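Local coordinates for protein neutral ceramidase (PDB 2ZWS) that hydrolyses the N-acyl linkage of ceramides to sphingosine and free fatty acid, and also catalyses the reverse synthesis, using a bound zinc ion, at residues D538-A543 with I600-P605. Numbering follows the deposited sequence.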
ATOM      1  N   ASP A 538       6.652 -28.864  10.269  1.00 22.40           N
ATOM      2  CA  ASP A 538       8.023 -28.517  10.622  1.00 21.89           C
ATOM      3  C   ASP A 538       8.525 -27.352   9.792  1.00 21.07           C
ATOM      4  O   ASP A 538       8.121 -27.175   8.631  1.00 20.69           O
ATOM      5  CB  ASP A 538       8.964 -29.708  10.400  1.00 21.76           C
ATOM      6  CG  ASP A 538       8.779 -30.833  11.429  1.00 24.62           C
ATOM      7  OD1 ASP A 538       9.346 -31.922  11.193  1.00 26.10           O
ATOM      8  OD2 ASP A 538       8.096 -30.645  12.466  1.00 25.17           O
ATOM      9  N   LYS A 539       9.461 -26.595  10.367  1.00 20.09           N
ATOM     10  CA  LYS A 539      10.147 -25.539   9.629  1.00 19.59           C
ATOM     11  C   LYS A 539      11.547 -25.989   9.196  1.00 19.03           C
ATOM     12  O   LYS A 539      12.355 -26.398  10.033  1.00 20.12           O
ATOM     13  CB  LYS A 539      10.248 -24.294  10.500  1.00 19.76           C
ATOM     14  CG  LYS A 539      10.746 -23.037   9.794  1.00 19.99           C
ATOM     15  CD  LYS A 539      10.896 -21.939  10.858  1.00 24.04           C
ATOM     16  CE  LYS A 539      10.764 -20.545  10.251  1.00 28.11           C
ATOM     17  NZ  LYS A 539      11.204 -19.497  11.226  1.00 30.80           N
ATOM     18  N   VAL A 540      11.809 -25.918   7.890  1.00 17.61           N
ATOM     19  CA  VAL A 540      13.134 -26.193   7.304  1.00 17.44           C
ATOM     20  C   VAL A 540      13.918 -24.870   7.268  1.00 16.63           C
ATOM     21  O   VAL A 540      13.405 -23.872   6.749  1.00 17.15           O
ATOM     22  CB  VAL A 540      13.003 -26.741   5.850  1.00 17.41           C
ATOM     23  CG1 VAL A 540      14.386 -27.044   5.222  1.00 16.79           C
ATOM     24  CG2 VAL A 540      12.122 -27.980   5.820  1.00 18.75           C
ATOM     25  N   THR A 541      15.129 -24.853   7.832  1.00 16.11           N
ATOM     26  CA  THR A 541      15.986 -23.657   7.752  0.50 16.19           C
ATOM     27  C   THR A 541      17.341 -24.028   7.162  1.00 15.59           C
ATOM     28  O   THR A 541      18.021 -24.969   7.612  1.00 16.62           O
ATOM     29  CB  THR A 541      16.141 -22.880   9.109  0.50 16.66           C
ATOM     30  OG1 THR A 541      16.861 -21.643   8.913  0.50 17.38           O
ATOM     31  CG2 THR A 541      16.873 -23.696  10.121  0.50 17.27           C
ATOM     32  N   VAL A 542      17.699 -23.294   6.116  1.00 14.47           N
ATOM     33  CA  VAL A 542      18.978 -23.466   5.446  1.00 14.46           C
ATOM     34  C   VAL A 542      19.645 -22.103   5.252  1.00 13.72           C
ATOM     35  O   VAL A 542      19.022 -21.059   5.491  1.00 15.05           O
ATOM     36  CB  VAL A 542      18.814 -24.163   4.072  1.00 14.27           C
ATOM     37  CG1 VAL A 542      18.142 -25.546   4.224  1.00 16.58           C
ATOM     38  CG2 VAL A 542      18.048 -23.265   3.076  1.00 15.50           C
ATOM     39  N   ALA A 543      20.903 -22.100   4.803  1.00 14.47           N
ATOM     40  CA  ALA A 543      21.605 -20.819   4.669  1.00 14.45           C
ATOM     41  C   ALA A 543      22.715 -20.932   3.655  1.00 14.96           C
ATOM     42  O   ALA A 543      23.342 -21.999   3.555  1.00 15.14           O
ATOM     43  CB  ALA A 543      22.169 -20.343   6.011  1.00 14.40           C
ATOM     44  N   ILE A 600      17.193 -19.002   4.636  1.00 15.03           N
ATOM     45  CA  ILE A 600      15.926 -19.281   3.969  1.00 15.06           C
ATOM     46  C   ILE A 600      15.192 -20.346   4.762  1.00 14.90           C
ATOM     47  O   ILE A 600      15.758 -21.368   5.155  1.00 15.49           O
ATOM     48  CB  ILE A 600      16.154 -19.713   2.525  1.00 15.71           C
ATOM     49  CG1 ILE A 600      16.646 -18.520   1.696  1.00 14.90           C
ATOM     50  CG2 ILE A 600      14.896 -20.344   1.943  1.00 15.59           C
ATOM     51  CD1 ILE A 600      17.417 -18.919   0.454  1.00 14.70           C
ATOM     52  N   SER A 601      13.918 -20.097   5.024  1.00 14.21           N
ATOM     53  CA  SER A 601      13.138 -21.082   5.743  1.00 14.68           C
ATOM     54  C   SER A 601      11.866 -21.416   5.015  1.00 14.26           C
ATOM     55  O   SER A 601      11.335 -20.589   4.243  1.00 14.23           O
ATOM     56  CB  SER A 601      12.824 -20.590   7.147  1.00 15.07           C
ATOM     57  OG  SER A 601      12.039 -19.419   7.106  1.00 17.63           O
ATOM     58  N   TRP A 602      11.376 -22.623   5.278  1.00 14.12           N
ATOM     59  CA  TRP A 602      10.115 -23.101   4.714  1.00 14.82           C
ATOM     60  C   TRP A 602       9.344 -23.800   5.819  1.00 15.80           C
ATOM     61  O   TRP A 602       9.798 -24.816   6.360  1.00 16.93           O
ATOM     62  CB  TRP A 602      10.395 -24.071   3.572  1.00 15.57           C
ATOM     63  CG  TRP A 602       9.153 -24.612   2.873  1.00 16.27           C
ATOM     64  CD1 TRP A 602       7.998 -23.927   2.606  1.00 16.28           C
ATOM     65  CD2 TRP A 602       8.976 -25.941   2.327  1.00 16.13           C
ATOM     66  NE1 TRP A 602       7.107 -24.757   1.918  1.00 17.25           N
ATOM     67  CE2 TRP A 602       7.678 -25.985   1.750  1.00 17.88           C
ATOM     68  CE3 TRP A 602       9.781 -27.099   2.280  1.00 16.50           C
ATOM     69  CZ2 TRP A 602       7.160 -27.139   1.120  1.00 17.43           C
ATOM     70  CZ3 TRP A 602       9.261 -28.256   1.628  1.00 17.36           C
ATOM     71  CH2 TRP A 602       7.966 -28.253   1.064  1.00 16.98           C
ATOM     72  N   SER A 603       8.178 -23.266   6.157  1.00 16.97           N
ATOM     73  CA  SER A 603       7.282 -23.946   7.075  1.00 18.43           C
ATOM     74  C   SER A 603       6.366 -24.830   6.241  1.00 18.65           C
ATOM     75  O   SER A 603       5.552 -24.325   5.470  1.00 19.33           O
ATOM     76  CB  SER A 603       6.505 -22.917   7.884  1.00 19.07           C
ATOM     77  OG  SER A 603       7.406 -22.141   8.672  1.00 22.99           O
ATOM     78  N   ILE A 604       6.520 -26.151   6.379  1.00 19.08           N
ATOM     79  CA  ILE A 604       5.866 -27.113   5.478  1.00 19.64           C
ATOM     80  C   ILE A 604       4.381 -27.193   5.820  1.00 20.87           C
ATOM     81  O   ILE A 604       4.031 -27.643   6.914  1.00 21.00           O
ATOM     82  CB  ILE A 604       6.518 -28.529   5.603  1.00 19.37           C
ATOM     83  CG1 ILE A 604       8.018 -28.474   5.306  1.00 19.25           C
ATOM     84  CG2 ILE A 604       5.833 -29.515   4.666  1.00 20.77           C
ATOM     85  CD1 ILE A 604       8.804 -29.593   5.952  1.00 19.12           C
ATOM     86  N   PRO A 605       3.509 -26.702   4.906  1.00 21.96           N
ATOM     87  CA  PRO A 605       2.081 -26.605   5.232  1.00 22.99           C
ATOM     88  C   PRO A 605       1.311 -27.914   5.052  1.00 24.77           C
ATOM     89  O   PRO A 605       1.763 -28.784   4.318  1.00 24.37           O
ATOM     90  CB  PRO A 605       1.582 -25.569   4.222  1.00 23.21           C
ATOM     91  CG  PRO A 605       2.392 -25.844   3.009  1.00 22.17           C
ATOM     92  CD  PRO A 605       3.796 -26.168   3.558  1.00 21.51           C
TER
HETATM   93  O   HOH W   1      12.745 -18.065   9.264  1.00 35.41           O
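Ile600 and Val542 face each other as a hydrogen-bonded antiparallel pair, each backbone N donating to the other's O at 2.9 Å. Their beta-branched side chains suit extended strands: with Val542 CG1 anti to the carbonyl carbon (chi1 -58°), Val542 CG2 falls between the backbone N and the carbonyl carbon, 4.1 Å from Ile600 CB, and both residues pack on Ile615 of the strand 611-622. Ser601, opposite Thr541 in a non-hydrogen-bonded pair, turns to the other face, where a small polar side chain leaves room for the extended Lys539 chain to run alongside. Lys539 CE passes 3.6 Å from Ser601 OG, and one water accepts from Lys539 NZ and is also hydrogen-bonded to Ser601 OG, bridging the two side chains. Trp602 pairs with Val540 through two backbone bonds; with CG anti to the backbone N (chi1 -178°), its indole leads away from 538-543 toward Thr584, a magnesium ligand, and meets the ring of Tyr613. Ser603 OG sits 3.6 Å from Lys539 CG, a short polar group beside the aliphatic part of the lysine. At Ile604 the strand has ended, but Ile604 N still donates a nearly straight bond (176°) to Asp538 O. Ile604 CD1 meets Val540 CG2 at 3.7 Å while Ile604 CG1 lies over one face of the Trp602 indole, toward the rim, extending the apolar face of Ile600, Trp602, Val540 and Val542; broad indole and branched aliphatic chain suit burial between sheets. Phe639 and Val641 of the strand 629-642 close over this side, an arrangement characteristic of the two facing sheets of the C-terminal immunoglobulin-like beta-sandwich of neutral ceramidase.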